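Local coordinates for alginate lyase, family PL7 (Zobellia galactanivorans, PDB 4BE3), which is an exolytic alginate lyase of family PL7, which probably cleaves the brown-algal polysaccharide alginate by beta-elimination, at residues 73-77 with 250-256; 80-84 with 255-259. Residues are numbered along the deposited sequence.

Contact 1: residues 73-77 with 250-256. With SRT (S,R meso-tartaric acid), chain C.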
loop_
_atom_site.group_PDB
_atom_site.type_symbol
_atom_site.label_atom_id
_atom_site.label_comp_id
_atom_site.label_asym_id
_atom_site.label_seq_id
_atom_site.Cartn_x
_atom_site.Cartn_y
_atom_site.Cartn_z
ATOM N N HIS A 73 2.663 2.872 4.501
ATOM C CA HIS A 73 3.302 1.646 4.935
ATOM C C HIS A 73 2.685 0.474 4.184
ATOM O O HIS A 73 1.605 0.658 3.518
ATOM C CB HIS A 73 3.098 1.535 6.399
ATOM C CG HIS A 73 3.720 2.646 7.173
ATOM N ND1 HIS A 73 3.467 2.831 8.521
ATOM C CD2 HIS A 73 4.569 3.656 6.797
ATOM C CE1 HIS A 73 4.174 3.895 8.969
ATOM N NE2 HIS A 73 4.874 4.383 7.930
ATOM N N TRP A 74 3.210 -0.736 4.309
ATOM C CA TRP A 74 2.704 -1.871 3.601
ATOM C C TRP A 74 3.189 -3.116 4.286
ATOM O O TRP A 74 4.118 -3.072 5.059
ATOM C CB TRP A 74 3.120 -1.861 2.110
ATOM C CG TRP A 74 4.592 -1.431 1.976
ATOM C CD1 TRP A 74 5.140 -0.144 1.956
ATOM C CD2 TRP A 74 5.706 -2.353 1.825
ATOM N NE1 TRP A 74 6.528 -0.230 1.768
ATOM C CE2 TRP A 74 6.909 -1.529 1.690
ATOM C CE3 TRP A 74 5.805 -3.765 1.729
ATOM C CZ2 TRP A 74 8.175 -2.068 1.584
ATOM C CZ3 TRP A 74 7.118 -4.321 1.606
ATOM C CH2 TRP A 74 8.278 -3.454 1.519
ATOM N N ILE A 75 2.457 -4.223 4.115
ATOM C CA ILE A 75 2.914 -5.536 4.597
ATOM C C ILE A 75 3.544 -6.248 3.400
ATOM O O ILE A 75 3.350 -5.947 2.215
ATOM C CB ILE A 75 1.746 -6.346 5.216
ATOM C CG1 ILE A 75 0.598 -6.630 4.145
ATOM C CG2 ILE A 75 1.158 -5.598 6.387
ATOM C CD1 ILE A 75 -0.415 -7.681 4.744
ATOM N N PRO A 76 4.464 -7.218 3.700
ATOM C CA PRO A 76 5.181 -7.851 2.577
ATOM C C PRO A 76 4.256 -8.478 1.563
ATOM O O PRO A 76 4.556 -8.445 0.373
ATOM C CB PRO A 76 6.061 -8.924 3.280
ATOM C CG PRO A 76 6.393 -8.142 4.670
ATOM C CD PRO A 76 4.922 -7.678 5.055
ATOM N N GLU A 77 3.109 -9.051 2.017
ATOM C CA GLU A 77 2.219 -9.635 1.063
ATOM C C GLU A 77 1.724 -8.669 0.044
ATOM O O GLU A 77 1.362 -9.121 -1.080
ATOM C CB GLU A 77 0.969 -10.149 1.841
ATOM C CG GLU A 77 1.303 -11.394 2.715
ATOM C CD GLU A 77 1.723 -11.064 4.145
ATOM O OE1 GLU A 77 2.311 -9.996 4.474
ATOM O OE2 GLU A 77 1.486 -11.955 5.027
ATOM N N ALA A 250 5.722 -11.994 7.758
ATOM C CA ALA A 250 4.258 -12.057 7.224
ATOM C C ALA A 250 3.332 -11.133 8.033
ATOM O O ALA A 250 3.369 -11.157 9.290
ATOM C CB ALA A 250 3.785 -13.474 7.291
ATOM N N GLY A 251 2.625 -10.206 7.336
ATOM C CA GLY A 251 1.603 -9.396 7.957
ATOM C C GLY A 251 2.137 -8.273 8.828
ATOM O O GLY A 251 1.400 -7.561 9.509
ATOM N N GLU A 252 3.447 -8.112 8.860
ATOM C CA GLU A 252 4.037 -7.051 9.716
ATOM C C GLU A 252 4.189 -5.774 8.915
ATOM O O GLU A 252 4.880 -5.715 7.801
ATOM C CB GLU A 252 5.447 -7.478 10.316
ATOM C CG GLU A 252 5.596 -6.674 11.622
ATOM C CD GLU A 252 6.684 -7.210 12.449
ATOM O OE1 GLU A 252 7.885 -6.801 12.130
ATOM O OE2 GLU A 252 6.412 -8.063 13.329
ATOM N N ILE A 253 3.652 -4.674 9.457
ATOM C CA ILE A 253 3.666 -3.444 8.641
ATOM C C ILE A 253 5.077 -2.856 8.545
ATOM O O ILE A 253 5.787 -2.786 9.537
ATOM C CB ILE A 253 2.762 -2.397 9.257
ATOM C CG1 ILE A 253 1.236 -2.932 9.082
ATOM C CG2 ILE A 253 2.837 -1.030 8.568
ATOM C CD1 ILE A 253 0.252 -2.241 10.068
ATOM N N GLN A 254 5.438 -2.453 7.333
ATOM C CA GLN A 254 6.793 -1.841 7.108
ATOM C C GLN A 254 6.832 -0.818 6.068
ATOM O O GLN A 254 5.753 -0.442 5.518
ATOM C CB GLN A 254 7.682 -2.847 6.674
ATOM C CG GLN A 254 7.287 -3.632 5.569
ATOM C CD GLN A 254 7.838 -4.964 6.087
ATOM O OE1 GLN A 254 7.904 -5.324 7.415
ATOM N NE2 GLN A 254 8.435 -5.619 5.133
ATOM N N TYR A 255 8.011 -0.187 5.893
ATOM C CA TYR A 255 8.100 0.848 4.930
ATOM C C TYR A 255 9.541 1.022 4.476
ATOM O O TYR A 255 10.465 0.530 5.185
ATOM C CB TYR A 255 7.569 2.195 5.467
ATOM C CG TYR A 255 8.220 2.645 6.761
ATOM C CD1 TYR A 255 7.667 2.270 7.982
ATOM C CD2 TYR A 255 9.352 3.512 6.759
ATOM C CE1 TYR A 255 8.212 2.749 9.185
ATOM C CE2 TYR A 255 9.910 3.970 7.941
ATOM C CZ TYR A 255 9.348 3.568 9.153
ATOM O OH TYR A 255 9.864 3.998 10.352
ATOM N N PHE A 256 9.727 1.615 3.329
ATOM C CA PHE A 256 11.129 1.845 2.858
ATOM C C PHE A 256 11.756 2.998 3.501
ATOM O O PHE A 256 11.088 3.968 3.945
ATOM C CB PHE A 256 11.179 2.137 1.335
ATOM C CG PHE A 256 10.859 0.914 0.499
ATOM C CD1 PHE A 256 11.709 -0.141 0.545
ATOM C CD2 PHE A 256 9.718 0.833 -0.362
ATOM C CE1 PHE A 256 11.524 -1.299 -0.260
ATOM C CE2 PHE A 256 9.523 -0.274 -1.256
ATOM C CZ PHE A 256 10.399 -1.397 -1.134
HETATM O O1 SRT C . 13.888 3.755 13.275
HETATM O O11 SRT C . 13.992 3.793 10.972
HETATM C C1 SRT C . 13.655 4.179 12.109
HETATM C C2 SRT C . 12.944 5.462 11.848
HETATM O O2 SRT C . 11.911 5.485 10.838
HETATM C C3 SRT C . 13.220 6.615 12.778
HETATM O O3 SRT C . 14.306 6.966 12.031
HETATM C C4 SRT C . 12.197 7.645 12.963
HETATM O O4 SRT C . 12.300 8.754 12.452
HETATM O O41 SRT C . 11.135 7.359 13.514
#

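Contact 2: residues 80-84 with 255-259. With SRT (S,R meso-tartaric acid), chain C.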
loop_
_atom_site.group_PDB
_atom_site.type_symbol
_atom_site.label_atom_id
_atom_site.label_comp_id
_atom_site.label_asym_id
_atom_site.label_seq_id
_atom_site.Cartn_x
_atom_site.Cartn_y
_atom_site.Cartn_z
ATOM N N GLY A 80 6.001 -3.797 -2.523
ATOM C CA GLY A 80 6.426 -2.444 -2.756
ATOM C C GLY A 80 7.800 -2.548 -3.456
ATOM O O GLY A 80 8.461 -3.599 -3.334
ATOM N N LYS A 81 8.176 -1.504 -4.121
ATOM C CA LYS A 81 9.499 -1.500 -4.849
ATOM C C LYS A 81 10.130 -0.207 -4.655
ATOM O O LYS A 81 9.504 0.914 -4.738
ATOM C CB LYS A 81 9.204 -1.740 -6.344
ATOM C CG LYS A 81 10.509 -1.823 -7.148
ATOM C CD LYS A 81 10.237 -1.857 -8.677
ATOM C CE LYS A 81 9.516 -3.140 -9.033
ATOM N NZ LYS A 81 9.264 -3.156 -10.529
ATOM N N LEU A 82 11.470 -0.236 -4.388
ATOM C CA LEU A 82 12.213 0.955 -4.258
ATOM C C LEU A 82 13.403 0.840 -5.246
ATOM O O LEU A 82 14.098 -0.192 -5.254
ATOM C CB LEU A 82 12.806 1.082 -2.829
ATOM C CG LEU A 82 13.844 2.180 -2.649
ATOM C CD1 LEU A 82 13.171 3.628 -2.807
ATOM C CD2 LEU A 82 14.351 2.074 -1.155
ATOM N N ASN A 83 13.623 1.849 -6.089
ATOM C CA ASN A 83 14.797 1.913 -6.956
ATOM C C ASN A 83 15.631 3.094 -6.613
ATOM O O ASN A 83 15.111 4.234 -6.512
ATOM C CB ASN A 83 14.301 2.141 -8.445
ATOM C CG ASN A 83 13.856 0.832 -9.095
ATOM O OD1 ASN A 83 14.715 0.072 -9.611
ATOM N ND2 ASN A 83 12.682 0.461 -8.913
ATOM N N ALA A 84 16.972 2.910 -6.468
ATOM C CA ALA A 84 17.807 3.993 -6.232
ATOM C C ALA A 84 19.090 3.953 -7.079
ATOM O O ALA A 84 19.568 2.907 -7.419
ATOM C CB ALA A 84 18.249 4.039 -4.754
ATOM N N TYR A 255 8.011 -0.187 5.893
ATOM C CA TYR A 255 8.100 0.848 4.930
ATOM C C TYR A 255 9.541 1.022 4.476
ATOM O O TYR A 255 10.465 0.530 5.185
ATOM C CB TYR A 255 7.569 2.195 5.467
ATOM C CG TYR A 255 8.220 2.645 6.761
ATOM C CD1 TYR A 255 7.667 2.270 7.982
ATOM C CD2 TYR A 255 9.352 3.512 6.759
ATOM C CE1 TYR A 255 8.212 2.749 9.185
ATOM C CE2 TYR A 255 9.910 3.970 7.941
ATOM C CZ TYR A 255 9.348 3.568 9.153
ATOM O OH TYR A 255 9.864 3.998 10.352
ATOM N N PHE A 256 9.727 1.615 3.329
ATOM C CA PHE A 256 11.129 1.845 2.858
ATOM C C PHE A 256 11.756 2.998 3.501
ATOM O O PHE A 256 11.088 3.968 3.945
ATOM C CB PHE A 256 11.179 2.137 1.335
ATOM C CG PHE A 256 10.859 0.914 0.499
ATOM C CD1 PHE A 256 11.709 -0.141 0.545
ATOM C CD2 PHE A 256 9.718 0.833 -0.362
ATOM C CE1 PHE A 256 11.524 -1.299 -0.260
ATOM C CE2 PHE A 256 9.523 -0.274 -1.256
ATOM C CZ PHE A 256 10.399 -1.397 -1.134
ATOM N N LYS A 257 13.119 2.999 3.574
ATOM C CA LYS A 257 13.885 4.192 3.948
ATOM C C LYS A 257 15.096 4.312 3.030
ATOM O O LYS A 257 15.561 3.298 2.464
ATOM C CB LYS A 257 14.447 4.035 5.401
ATOM C CG LYS A 257 13.288 3.750 6.399
ATOM C CD LYS A 257 13.765 3.999 7.879
ATOM C CE LYS A 257 13.744 5.544 7.972
ATOM N NZ LYS A 257 14.529 6.090 9.110
ATOM N N LEU A 258 15.565 5.519 2.871
ATOM C CA LEU A 258 16.641 5.761 1.874
ATOM C C LEU A 258 17.356 6.970 2.361
ATOM O O LEU A 258 16.696 8.032 2.730
ATOM C CB LEU A 258 15.939 6.061 0.527
ATOM C CG LEU A 258 16.904 6.427 -0.613
ATOM C CD1 LEU A 258 16.276 5.898 -1.981
ATOM C CD2 LEU A 258 17.137 7.927 -0.780
ATOM N N GLY A 259 18.721 6.987 2.214
ATOM C CA GLY A 259 19.494 8.211 2.514
ATOM C C GLY A 259 20.879 7.789 3.083
ATOM O O GLY A 259 21.518 6.897 2.465
HETATM O O1 SRT C . 13.888 3.755 13.275
HETATM O O11 SRT C . 13.992 3.793 10.972
HETATM C C1 SRT C . 13.655 4.179 12.109
HETATM C C2 SRT C . 12.944 5.462 11.848
HETATM O O2 SRT C . 11.911 5.485 10.838
HETATM C C3 SRT C . 13.220 6.615 12.778
HETATM O O3 SRT C . 14.306 6.966 12.031
HETATM C C4 SRT C . 12.197 7.645 12.963
HETATM O O4 SRT C . 12.300 8.754 12.452
HETATM O O41 SRT C . 11.135 7.359 13.514
#

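Contact 1: residues 73-77 with 250-256
His73 lays its imidazole against the ring of Tyr255 in an offset stack, with centroids 4.6 Å apart and planes at 18°. The pair sits where the loop after strand 65-70 runs beside the start of strand 254-258, an inner strand of the concave sheet of the PL7 beta-jelly roll. One antiparallel bridge joins the backbones. Trp74 and Gln254 form a hydrogen-bonded pair: Trp74 N gives to Gln254 O (2.8 Å), and Gln254 N gives to Trp74 O (2.7 Å). Gln254 CG lies 4.0 Å from the centroid of the six-membered ring of Trp74, a CH-pi contact over its face. Trp74 CZ2 also meets Phe256 CZ at 3.6 Å, and Trp74 NE1 is hydrogen-bonded to Gln70 OE1. Ile75 CG2 packs on Ile253 CG1 at 3.8 Å. Ile75, Glu77 and Ile253 also pack against the second subunit, so this region is part of the dimer interface. Tyr255 OH and O2 of the bound meso-tartaric acid share a hydrogen bond of 2.6 Å. Before the strand begins, the chain turns through Gly251, whose positive phi favours glycine. There Gly251 N donates a hydrogen bond to Glu77 OE1 at 2.9 Å.

Contact 2: residues 80-84 with 255-259
Phe256 and Leu82 carry most of this buried contact, with Leu258 next. Strands 80-84 and 255-258 run nearly parallel, with their axes 8.4 Å apart at closest and 8° between directions. They belong to different sheets and meet mainly through side chains, without backbone pairing. Leu82 CB sits over the face of the Phe256 ring, 3.6 Å from its centroid, in a CH-pi contact. The ring edge points at the backbone of the facing strand, with Phe256 CE2 3.4 Å from Lys81 N and 3.6 Å from Gly80 C. Gly80 has no side chain, and a CB there would lie only 3.3 Å from Phe256 CE2. Leu82 CD1 touches Leu258 CD1 at 3.9 Å. Ala84 CB meets the same Leu258 CD1, also at 3.9 Å. Trp14 packs on Leu82, Phe256 and Leu258. Lys257 points away from this core. Its NZ donates to the meso-tartaric acid at O11 (3.0 Å) and O3 (3.1 Å), and forms a salt bridge with Glu67. Strand 255-258 thus has a core face and a ligand face. Such face-to-face packing of two antiparallel sheets is typical of the beta-jelly roll of PL7 lyases, with the ligand on the concave face of one sheet.

Contacts 1 and 2 share Tyr255 and Phe256 on strand 254-258, and their centres lie about 13 Å apart. The loop of contact 1, after strand 65-70, leads directly into strand 80-90 of contact 2, so the same piece of chain passes from one sheet to the other. Where they meet, Trp74 CE3 is 4.3 Å from Gly80 N. The Phe256 ring lies between Trp74 of contact 1 and Leu82 of contact 2, which meet its opposite faces. Both contacts also reach the meso-tartaric acid, which Tyr255 and Lys257 bind together with Thr60. This pocket, which also includes Arg65 and His111, is consistent with the substrate-binding cleft of PL7 lyases.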